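Local coordinates for peptide ABC transporter, peptide-binding protein (Thermus thermophilus, PDB 2D5W) that binds oligopeptides, here a pentapeptide, and probably hands them to an ABC transporter for uptake into the cell, at residues Phe141-Thr149 with Ala518-Arg527; Lys114-Asp122 with Met490-Gln501. All coordinates share one frame; numbering follows the deposited sequence.

Overall arrangement
Contacts 1 and 2 lie with their centres about 23 Å apart, contact 2 being nearer the centre of the molecule (about 16 Å from it, against 22 Å). Their segments alternate in sequence, 114-122, 141-149, 490-501 and 518-527, so two neighbouring early stretches meet two neighbouring late ones. Helix 121-126 and then strands 127-131 and 136-141, two strands of a four-stranded antiparallel sheet, lead from 114-122 to 141-149; helix 509-518 leads from the first late segment into the second. The contacts also meet directly, through a probable hydrogen bond of 2.7 Å between Tyr145 OH and Asp122 OD2. Both tie widely separated parts of the sequence together, and contact 2 also touches the bound peptide.

Contact 1. Residues Phe141-Thr149 with Ala518-Arg527; sequences FEPAYYYDT and AVLEFDPERR
Tyr146 lies against Arg527 ring to guanidinium, their planes only 8° apart and their centres 4.0 Å from each other. The first torsion places CG of the tyrosine between its own backbone N and carbonyl carbon (chi1 80°), which carries the ring to the arginine. From the base outward, Tyr146 CB meets Arg527 NH2 at 3.5 Å, CG faces Arg527 CD and NH2, CD1 comes within 3.4 Å of Arg527 CZ, and CE1 beyond it lies against NE. On the other branch, CD2 is near Val519 O, which sits at the ring edge, and CE2 lies against Arg527 CD. CZ meets Arg527 CD and NE, and the hydroxyl then leaves the pair for the carbonyl of Glu474. Tyr147 CB covers the ring's opposite face. Arginine suits this place because its CD rests over the ring centre while the guanidinium, bent round at chi3, spends an in-plane N-H on a carbonyl: NH2 donates to Glu521 O at 2.8 Å. An alanine in place of Tyr146 would remove the ring from between Arg527 and Tyr147, and would probably let the guanidinium shift and leave the Glu474 carbonyl without this donor.

Tyr145 to Asp148 form a type I beta turn, with Asp148 OD1 accepting from Tyr145 N. Beside the stack, Tyr146 N donates to Val519 O, 2.9 Å away and fairly straight at 158°. Branched Val519 lays CG2 over the Tyr145 ring, 3.5 Å from its centroid, and Leu520 CD2 packs against Pro143 CB at 3.8 Å. Phe522 offers a ring face to Tyr146 CA, a CH-pi contact. The loop 141-149, leaving strand 136-141 of the four-stranded antiparallel sheet, packs on the connection between helices 509-518 and 524-541, and Phe522 also touches Lys79 on strand 78-86.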
loop_
_atom_site.group_PDB
_atom_site.type_symbol
_atom_site.label_atom_id
_atom_site.label_comp_id
_atom_site.label_asym_id
_atom_site.label_seq_id
_atom_site.Cartn_x
_atom_site.Cartn_y
_atom_site.Cartn_z
ATOM N N PHE A 141 -19.095 -0.173 -13.851
ATOM C CA PHE A 141 -18.748 0.939 -12.973
ATOM C C PHE A 141 -19.720 2.084 -13.228
ATOM O O PHE A 141 -19.797 2.603 -14.343
ATOM C CB PHE A 141 -17.326 1.442 -13.248
ATOM C CG PHE A 141 -16.277 0.361 -13.273
ATOM C CD1 PHE A 141 -16.170 -0.499 -14.361
ATOM C CD2 PHE A 141 -15.382 0.219 -12.219
ATOM C CE1 PHE A 141 -15.184 -1.485 -14.403
ATOM C CE2 PHE A 141 -14.391 -0.766 -12.250
ATOM C CZ PHE A 141 -14.294 -1.617 -13.342
ATOM N N GLU A 142 -20.461 2.480 -12.201
ATOM C CA GLU A 142 -21.411 3.575 -12.346
ATOM C C GLU A 142 -21.609 4.312 -11.024
ATOM O O GLU A 142 -22.129 3.749 -10.062
ATOM C CB GLU A 142 -22.758 3.048 -12.850
ATOM C CG GLU A 142 -23.766 4.155 -13.129
ATOM C CD GLU A 142 -25.103 3.635 -13.614
ATOM O OE1 GLU A 142 -25.136 2.973 -14.671
ATOM O OE2 GLU A 142 -26.120 3.893 -12.937
ATOM N N PRO A 143 -21.181 5.583 -10.957
ATOM C CA PRO A 143 -20.540 6.320 -12.049
ATOM C C PRO A 143 -19.111 5.837 -12.273
ATOM O O PRO A 143 -18.456 5.362 -11.341
ATOM C CB PRO A 143 -20.590 7.764 -11.560
ATOM C CG PRO A 143 -20.399 7.605 -10.086
ATOM C CD PRO A 143 -21.304 6.432 -9.757
ATOM N N ALA A 144 -18.632 5.960 -13.504
ATOM C CA ALA A 144 -17.282 5.534 -13.841
ATOM C C ALA A 144 -16.269 6.611 -13.475
ATOM O O ALA A 144 -16.552 7.808 -13.590
ATOM C CB ALA A 144 -17.194 5.224 -15.329
ATOM N N TYR A 145 -15.094 6.176 -13.025
ATOM C CA TYR A 145 -14.009 7.082 -12.666
ATOM C C TYR A 145 -12.936 6.974 -13.743
ATOM O O TYR A 145 -12.843 5.961 -14.438
ATOM C CB TYR A 145 -13.414 6.723 -11.302
ATOM C CG TYR A 145 -14.290 7.060 -10.111
ATOM C CD1 TYR A 145 -13.830 6.855 -8.809
ATOM C CD2 TYR A 145 -15.573 7.587 -10.277
ATOM C CE1 TYR A 145 -14.622 7.165 -7.707
ATOM C CE2 TYR A 145 -16.372 7.896 -9.181
ATOM C CZ TYR A 145 -15.893 7.685 -7.901
ATOM O OH TYR A 145 -16.697 7.996 -6.827
ATOM N N TYR A 146 -12.113 8.009 -13.865
ATOM C CA TYR A 146 -11.082 8.055 -14.891
ATOM C C TYR A 146 -10.071 6.916 -14.875
ATOM O O TYR A 146 -9.465 6.614 -15.903
ATOM C CB TYR A 146 -10.334 9.393 -14.814
ATOM C CG TYR A 146 -9.276 9.464 -13.732
ATOM C CD1 TYR A 146 -7.935 9.221 -14.029
ATOM C CD2 TYR A 146 -9.615 9.764 -12.413
ATOM C CE1 TYR A 146 -6.957 9.274 -13.039
ATOM C CE2 TYR A 146 -8.643 9.817 -11.415
ATOM C CZ TYR A 146 -7.320 9.570 -11.737
ATOM O OH TYR A 146 -6.354 9.604 -10.755
ATOM N N TYR A 147 -9.900 6.280 -13.720
ATOM C CA TYR A 147 -8.922 5.205 -13.577
ATOM C C TYR A 147 -9.462 3.779 -13.567
ATOM O O TYR A 147 -8.703 2.839 -13.336
ATOM C CB TYR A 147 -8.109 5.431 -12.297
ATOM C CG TYR A 147 -8.922 5.494 -11.011
ATOM C CD1 TYR A 147 -9.796 4.467 -10.650
ATOM C CD2 TYR A 147 -8.757 6.552 -10.119
ATOM C CE1 TYR A 147 -10.478 4.490 -9.433
ATOM C CE2 TYR A 147 -9.430 6.583 -8.899
ATOM C CZ TYR A 147 -10.287 5.550 -8.561
ATOM O OH TYR A 147 -10.938 5.560 -7.350
ATOM N N ASP A 148 -10.750 3.599 -13.829
ATOM C CA ASP A 148 -11.330 2.259 -13.777
ATOM C C ASP A 148 -10.748 1.208 -14.725
ATOM O O ASP A 148 -10.844 0.011 -14.446
ATOM C CB ASP A 148 -12.848 2.352 -13.934
ATOM C CG ASP A 148 -13.526 2.936 -12.699
ATOM O OD1 ASP A 148 -14.677 3.400 -12.812
ATOM O OD2 ASP A 148 -12.911 2.919 -11.607
ATOM N N THR A 149 -10.139 1.634 -15.828
ATOM C CA THR A 149 -9.552 0.672 -16.761
ATOM C C THR A 149 -8.088 0.385 -16.440
ATOM O O THR A 149 -7.468 -0.465 -17.079
ATOM C CB THR A 149 -9.630 1.157 -18.227
ATOM O OG1 THR A 149 -8.874 2.364 -18.378
ATOM C CG2 THR A 149 -11.076 1.401 -18.636
ATOM N N ALA A 518 -13.178 15.509 -9.315
ATOM C CA ALA A 518 -11.982 15.219 -10.090
ATOM C C ALA A 518 -11.909 13.800 -10.635
ATOM O O ALA A 518 -11.482 13.600 -11.767
ATOM C CB ALA A 518 -10.740 15.515 -9.261
ATOM N N VAL A 519 -12.317 12.815 -9.840
ATOM C CA VAL A 519 -12.248 11.434 -10.304
ATOM C C VAL A 519 -13.238 11.148 -11.426
ATOM O O VAL A 519 -13.100 10.150 -12.134
ATOM C CB VAL A 519 -12.467 10.419 -9.149
ATOM C CG1 VAL A 519 -11.341 10.548 -8.130
ATOM C CG2 VAL A 519 -13.815 10.636 -8.493
ATOM N N LEU A 520 -14.227 12.025 -11.585
ATOM C CA LEU A 520 -15.230 11.891 -12.639
ATOM C C LEU A 520 -14.799 12.659 -13.884
ATOM O O LEU A 520 -15.465 12.598 -14.921
ATOM C CB LEU A 520 -16.572 12.452 -12.174
ATOM C CG LEU A 520 -17.287 11.777 -11.005
ATOM C CD1 LEU A 520 -18.438 12.659 -10.548
ATOM C CD2 LEU A 520 -17.791 10.403 -11.423
ATOM N N GLU A 521 -13.698 13.397 -13.777
ATOM C CA GLU A 521 -13.209 14.188 -14.899
ATOM C C GLU A 521 -12.309 13.379 -15.814
ATOM O O GLU A 521 -11.182 13.038 -15.450
ATOM C CB GLU A 521 -12.446 15.413 -14.394
ATOM C CG GLU A 521 -11.995 16.329 -15.516
ATOM C CD GLU A 521 -13.155 16.769 -16.390
ATOM O OE1 GLU A 521 -13.991 17.558 -15.904
ATOM O OE2 GLU A 521 -13.240 16.317 -17.555
ATOM N N PHE A 522 -12.796 13.075 -17.011
ATOM C CA PHE A 522 -11.998 12.302 -17.947
ATOM C C PHE A 522 -11.019 13.145 -18.746
ATOM O O PHE A 522 -10.194 12.614 -19.486
ATOM C CB PHE A 522 -12.901 11.475 -18.864
ATOM C CG PHE A 522 -13.466 10.259 -18.190
ATOM C CD1 PHE A 522 -14.474 10.377 -17.239
ATOM C CD2 PHE A 522 -12.944 9.000 -18.455
ATOM C CE1 PHE A 522 -14.950 9.256 -16.558
ATOM C CE2 PHE A 522 -13.411 7.875 -17.781
ATOM C CZ PHE A 522 -14.415 8.002 -16.831
ATOM N N ASP A 523 -11.105 14.464 -18.597
ATOM C CA ASP A 523 -10.164 15.345 -19.274
ATOM C C ASP A 523 -8.973 15.492 -18.328
ATOM O O ASP A 523 -9.120 15.975 -17.203
ATOM C CB ASP A 523 -10.783 16.713 -19.544
ATOM C CG ASP A 523 -9.789 17.675 -20.149
ATOM O OD1 ASP A 523 -9.269 18.537 -19.410
ATOM O OD2 ASP A 523 -9.510 17.553 -21.362
ATOM N N PRO A 524 -7.776 15.082 -18.772
ATOM C CA PRO A 524 -6.581 15.175 -17.927
ATOM C C PRO A 524 -6.273 16.541 -17.320
ATOM O O PRO A 524 -5.913 16.633 -16.145
ATOM C CB PRO A 524 -5.467 14.694 -18.853
ATOM C CG PRO A 524 -6.172 13.714 -19.740
ATOM C CD PRO A 524 -7.456 14.440 -20.060
ATOM N N GLU A 525 -6.410 17.601 -18.112
ATOM C CA GLU A 525 -6.105 18.938 -17.612
ATOM C C GLU A 525 -7.082 19.439 -16.558
ATOM O O GLU A 525 -6.661 19.975 -15.532
ATOM C CB GLU A 525 -6.029 19.940 -18.766
ATOM C CG GLU A 525 -5.559 21.319 -18.328
ATOM C CD GLU A 525 -4.267 21.266 -17.528
ATOM O OE1 GLU A 525 -3.244 20.802 -18.075
ATOM O OE2 GLU A 525 -4.277 21.684 -16.349
ATOM N N ARG A 526 -8.379 19.276 -16.795
ATOM C CA ARG A 526 -9.357 19.729 -15.813
ATOM C C ARG A 526 -9.195 18.910 -14.537
ATOM O O ARG A 526 -9.302 19.439 -13.435
ATOM C CB ARG A 526 -10.787 19.592 -16.351
ATOM C CG ARG A 526 -11.876 20.036 -15.370
ATOM C CD ARG A 526 -11.613 21.445 -14.845
ATOM N NE ARG A 526 -12.662 21.914 -13.942
ATOM C CZ ARG A 526 -12.577 23.024 -13.215
ATOM N NH1 ARG A 526 -13.577 23.380 -12.420
ATOM N NH2 ARG A 526 -11.486 23.777 -13.277
ATOM N N ARG A 527 -8.932 17.617 -14.695
ATOM C CA ARG A 527 -8.737 16.736 -13.550
ATOM C C ARG A 527 -7.558 17.238 -12.718
ATOM O O ARG A 527 -7.636 17.318 -11.490
ATOM C CB ARG A 527 -8.483 15.302 -14.024
ATOM C CG ARG A 527 -8.253 14.308 -12.898
ATOM C CD ARG A 527 -8.308 12.882 -13.412
ATOM N NE ARG A 527 -7.217 12.545 -14.321
ATOM C CZ ARG A 527 -7.378 12.152 -15.582
ATOM N NH1 ARG A 527 -6.318 11.851 -16.317
ATOM N NH2 ARG A 527 -8.590 12.082 -16.123
#

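Contact 2. Residues Lys114-Asp122 with Met490-Gln501; sequences KGMPVLNPD and MVPTKENNYQGQ
Gln499 reaches across with its amide and donates from NE2 to Met116 O, 2.8 Å away at an N-H...O angle of 163°. Its chain runs extended beyond CG (chi2 174°), which gives glutamine the length to reach the facing backbone. A second bond, Gly500 N to Val118 O at 3.0 Å, joins the backbones directly. Water extends this network: one molecule accepts from Gly115 N and Gln499 NE2, another donates to Gly115 O and Asn497 O, and a third donates to Leu119 O and Gln501 OE1.

Met116 O is gripped twice, since Val118 N approaches it from the other face of the carbonyl plane, closing an inverse gamma turn centred on Pro117. On the other segment, Asn496 OD1 accepts the N-H of Gln499 in an Asx motif and that of Thr493 as well, holding the loop that presents Gln499. Both glycines have backbone angles unfavourable to a side chain; at Gly500 a beta carbon would also run into Met490 O.

Farther out, apolar groups fill in. The unbranched chain of Met490, bent at chi2 and chi3, puts CE 3.8 Å from Pro121 CD, and Leu119 CD2 rests 3.9 Å from Gln501 CG. At this end lies the binding site: Gln501 NE2 hydrogen-bonds to the backbone of the bound peptide, while Leu119, Asn120 and Gln501 pack on apolar parts of the peptide.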
loop_
_atom_site.group_PDB
_atom_site.type_symbol
_atom_site.label_atom_id
_atom_site.label_comp_id
_atom_site.label_asym_id
_atom_site.label_seq_id
_atom_site.Cartn_x
_atom_site.Cartn_y
_atom_site.Cartn_z
ATOM N N LYS A 114 -22.625 -6.348 3.718
ATOM C CA LYS A 114 -22.820 -5.176 4.558
ATOM C C LYS A 114 -21.936 -5.251 5.796
ATOM O O LYS A 114 -21.912 -6.257 6.502
ATOM C CB LYS A 114 -24.292 -5.051 4.962
ATOM C CG LYS A 114 -25.267 -4.931 3.788
ATOM C CD LYS A 114 -25.029 -3.683 2.935
ATOM C CE LYS A 114 -23.870 -3.860 1.961
ATOM N NZ LYS A 114 -23.662 -2.659 1.106
ATOM N N GLY A 115 -21.193 -4.180 6.044
ATOM C CA GLY A 115 -20.328 -4.158 7.206
ATOM C C GLY A 115 -18.946 -4.749 6.989
ATOM O O GLY A 115 -18.161 -4.814 7.930
ATOM N N MET A 116 -18.650 -5.205 5.774
ATOM C CA MET A 116 -17.329 -5.754 5.470
ATOM C C MET A 116 -16.368 -4.571 5.622
ATOM O O MET A 116 -16.603 -3.507 5.051
ATOM C CB MET A 116 -17.308 -6.284 4.034
ATOM C CG MET A 116 -16.005 -6.951 3.597
ATOM S SD MET A 116 -15.564 -8.432 4.533
ATOM C CE MET A 116 -16.994 -9.477 4.233
ATOM N N PRO A 117 -15.279 -4.733 6.397
ATOM C CA PRO A 117 -14.326 -3.630 6.586
ATOM C C PRO A 117 -13.420 -3.356 5.389
ATOM O O PRO A 117 -12.194 -3.390 5.506
ATOM C CB PRO A 117 -13.547 -4.066 7.826
ATOM C CG PRO A 117 -13.490 -5.551 7.663
ATOM C CD PRO A 117 -14.898 -5.903 7.212
ATOM N N VAL A 118 -14.026 -3.058 4.245
ATOM C CA VAL A 118 -13.264 -2.796 3.032
ATOM C C VAL A 118 -12.452 -1.503 3.088
ATOM O O VAL A 118 -12.832 -0.530 3.747
ATOM C CB VAL A 118 -14.190 -2.759 1.786
ATOM C CG1 VAL A 118 -14.865 -4.120 1.598
ATOM C CG2 VAL A 118 -15.241 -1.658 1.937
ATOM N N LEU A 119 -11.329 -1.511 2.379
ATOM C CA LEU A 119 -10.431 -0.364 2.299
ATOM C C LEU A 119 -11.020 0.761 1.463
ATOM O O LEU A 119 -10.779 1.934 1.734
ATOM C CB LEU A 119 -9.107 -0.783 1.663
ATOM C CG LEU A 119 -8.234 -1.797 2.395
ATOM C CD1 LEU A 119 -7.185 -2.359 1.441
ATOM C CD2 LEU A 119 -7.580 -1.126 3.591
ATOM N N ASN A 120 -11.773 0.396 0.433
ATOM C CA ASN A 120 -12.373 1.383 -0.456
ATOM C C ASN A 120 -13.868 1.168 -0.617
ATOM O O ASN A 120 -14.324 0.530 -1.569
ATOM C CB ASN A 120 -11.687 1.358 -1.829
ATOM C CG ASN A 120 -11.291 -0.039 -2.263
ATOM O OD1 ASN A 120 -10.411 -0.660 -1.663
ATOM N ND2 ASN A 120 -11.934 -0.541 -3.311
ATOM N N PRO A 121 -14.655 1.708 0.321
ATOM C CA PRO A 121 -16.115 1.576 0.290
ATOM C C PRO A 121 -16.747 2.228 -0.939
ATOM O O PRO A 121 -17.857 1.872 -1.328
ATOM C CB PRO A 121 -16.557 2.237 1.594
ATOM C CG PRO A 121 -15.365 2.086 2.483
ATOM C CD PRO A 121 -14.211 2.362 1.563
ATOM N N ASP A 122 -16.048 3.185 -1.545
ATOM C CA ASP A 122 -16.568 3.845 -2.740
ATOM C C ASP A 122 -16.639 2.843 -3.889
ATOM O O ASP A 122 -17.664 2.736 -4.563
ATOM C CB ASP A 122 -15.680 5.036 -3.126
ATOM C CG ASP A 122 -16.008 5.585 -4.505
ATOM O OD1 ASP A 122 -15.500 5.032 -5.503
ATOM O OD2 ASP A 122 -16.785 6.559 -4.587
ATOM N N MET A 490 -14.906 7.461 4.281
ATOM C CA MET A 490 -13.583 6.860 4.194
ATOM C C MET A 490 -12.752 6.854 5.475
ATOM O O MET A 490 -11.583 6.465 5.450
ATOM C CB MET A 490 -12.795 7.555 3.077
ATOM C CG MET A 490 -13.614 7.864 1.813
ATOM S SD MET A 490 -14.353 6.439 0.964
ATOM C CE MET A 490 -12.897 5.701 0.253
ATOM N N VAL A 491 -13.342 7.287 6.586
ATOM C CA VAL A 491 -12.652 7.309 7.878
ATOM C C VAL A 491 -13.093 6.063 8.637
ATOM O O VAL A 491 -14.268 5.918 8.965
ATOM C CB VAL A 491 -13.031 8.562 8.695
ATOM C CG1 VAL A 491 -12.372 8.516 10.064
ATOM C CG2 VAL A 491 -12.605 9.815 7.943
ATOM N N PRO A 492 -12.156 5.152 8.943
ATOM C CA PRO A 492 -12.548 3.936 9.663
ATOM C C PRO A 492 -12.896 4.123 11.132
ATOM O O PRO A 492 -12.057 4.524 11.933
ATOM C CB PRO A 492 -11.349 3.010 9.457
ATOM C CG PRO A 492 -10.196 3.966 9.396
ATOM C CD PRO A 492 -10.731 5.112 8.564
ATOM N N THR A 493 -14.150 3.836 11.467
ATOM C CA THR A 493 -14.637 3.929 12.838
ATOM C C THR A 493 -15.701 2.857 13.008
ATOM O O THR A 493 -16.144 2.241 12.039
ATOM C CB THR A 493 -15.309 5.289 13.143
ATOM O OG1 THR A 493 -16.558 5.367 12.448
ATOM C CG2 THR A 493 -14.417 6.445 12.721
ATOM N N LYS A 494 -16.119 2.640 14.246
ATOM C CA LYS A 494 -17.151 1.657 14.521
ATOM C C LYS A 494 -18.414 2.026 13.741
ATOM O O LYS A 494 -19.132 1.151 13.257
ATOM C CB LYS A 494 -17.444 1.632 16.023
ATOM C CG LYS A 494 -18.555 0.686 16.441
ATOM C CD LYS A 494 -18.752 0.713 17.951
ATOM C CE LYS A 494 -19.090 2.111 18.446
ATOM N NZ LYS A 494 -19.242 2.157 19.928
ATOM N N GLU A 495 -18.662 3.326 13.605
ATOM C CA GLU A 495 -19.850 3.816 12.911
ATOM C C GLU A 495 -19.944 3.480 11.426
ATOM O O GLU A 495 -21.047 3.403 10.885
ATOM C CB GLU A 495 -19.986 5.332 13.094
ATOM C CG GLU A 495 -20.335 5.784 14.511
ATOM C CD GLU A 495 -19.246 5.474 15.517
ATOM O OE1 GLU A 495 -18.074 5.812 15.246
ATOM O OE2 GLU A 495 -19.561 4.901 16.584
ATOM N N ASN A 496 -18.812 3.296 10.749
ATOM C CA ASN A 496 -18.871 2.941 9.333
ATOM C C ASN A 496 -18.292 1.542 9.104
ATOM O O ASN A 496 -17.861 1.200 8.001
ATOM C CB ASN A 496 -18.146 3.988 8.471
ATOM C CG ASN A 496 -16.653 3.769 8.404
ATOM O OD1 ASN A 496 -16.049 3.227 9.327
ATOM N ND2 ASN A 496 -16.044 4.214 7.311
ATOM N N ASN A 497 -18.304 0.735 10.161
ATOM C CA ASN A 497 -17.811 -0.634 10.103
ATOM C C ASN A 497 -16.332 -0.739 9.753
ATOM O O ASN A 497 -15.899 -1.676 9.084
ATOM C CB ASN A 497 -18.668 -1.447 9.130
ATOM C CG ASN A 497 -20.141 -1.393 9.488
ATOM O OD1 ASN A 497 -20.933 -0.740 8.809
ATOM N ND2 ASN A 497 -20.509 -2.062 10.572
ATOM N N TYR A 498 -15.568 0.241 10.223
ATOM C CA TYR A 498 -14.122 0.289 10.036
ATOM C C TYR A 498 -13.661 0.258 8.585
ATOM O O TYR A 498 -12.682 -0.416 8.247
ATOM C CB TYR A 498 -13.468 -0.855 10.819
ATOM C CG TYR A 498 -13.903 -0.910 12.266
ATOM C CD1 TYR A 498 -14.928 -1.762 12.674
ATOM C CD2 TYR A 498 -13.300 -0.098 13.224
ATOM C CE1 TYR A 498 -15.341 -1.806 14.005
ATOM C CE2 TYR A 498 -13.708 -0.132 14.558
ATOM C CZ TYR A 498 -14.725 -0.988 14.938
ATOM O OH TYR A 498 -15.126 -1.025 16.255
ATOM N N GLN A 499 -14.351 1.012 7.735
ATOM C CA GLN A 499 -14.012 1.077 6.318
ATOM C C GLN A 499 -13.192 2.321 5.980
ATOM O O GLN A 499 -13.314 3.358 6.638
ATOM C CB GLN A 499 -15.293 1.081 5.477
ATOM C CG GLN A 499 -16.192 -0.123 5.714
ATOM C CD GLN A 499 -17.529 -0.031 4.992
ATOM O OE1 GLN A 499 -18.020 1.060 4.690
ATOM N NE2 GLN A 499 -18.139 -1.182 4.737
ATOM N N GLY A 500 -12.353 2.215 4.956
ATOM C CA GLY A 500 -11.566 3.362 4.538
ATOM C C GLY A 500 -10.137 3.442 5.039
ATOM O O GLY A 500 -9.725 2.684 5.919
ATOM N N GLN A 501 -9.394 4.393 4.479
ATOM C CA GLN A 501 -7.993 4.592 4.822
ATOM C C GLN A 501 -7.621 5.985 5.329
ATOM O O GLN A 501 -6.438 6.307 5.415
ATOM C CB GLN A 501 -7.110 4.237 3.620
ATOM C CG GLN A 501 -7.170 2.774 3.214
ATOM C CD GLN A 501 -6.280 2.476 2.025
ATOM O OE1 GLN A 501 -6.568 2.889 0.904
ATOM N NE2 GLN A 501 -5.185 1.770 2.270
HETATM O O HOH W 1 -16.440 -4.301 9.908
HETATM O O HOH W 2 -21.009 -1.859 4.111
HETATM O O HOH W 3 -9.271 3.807 0.480
#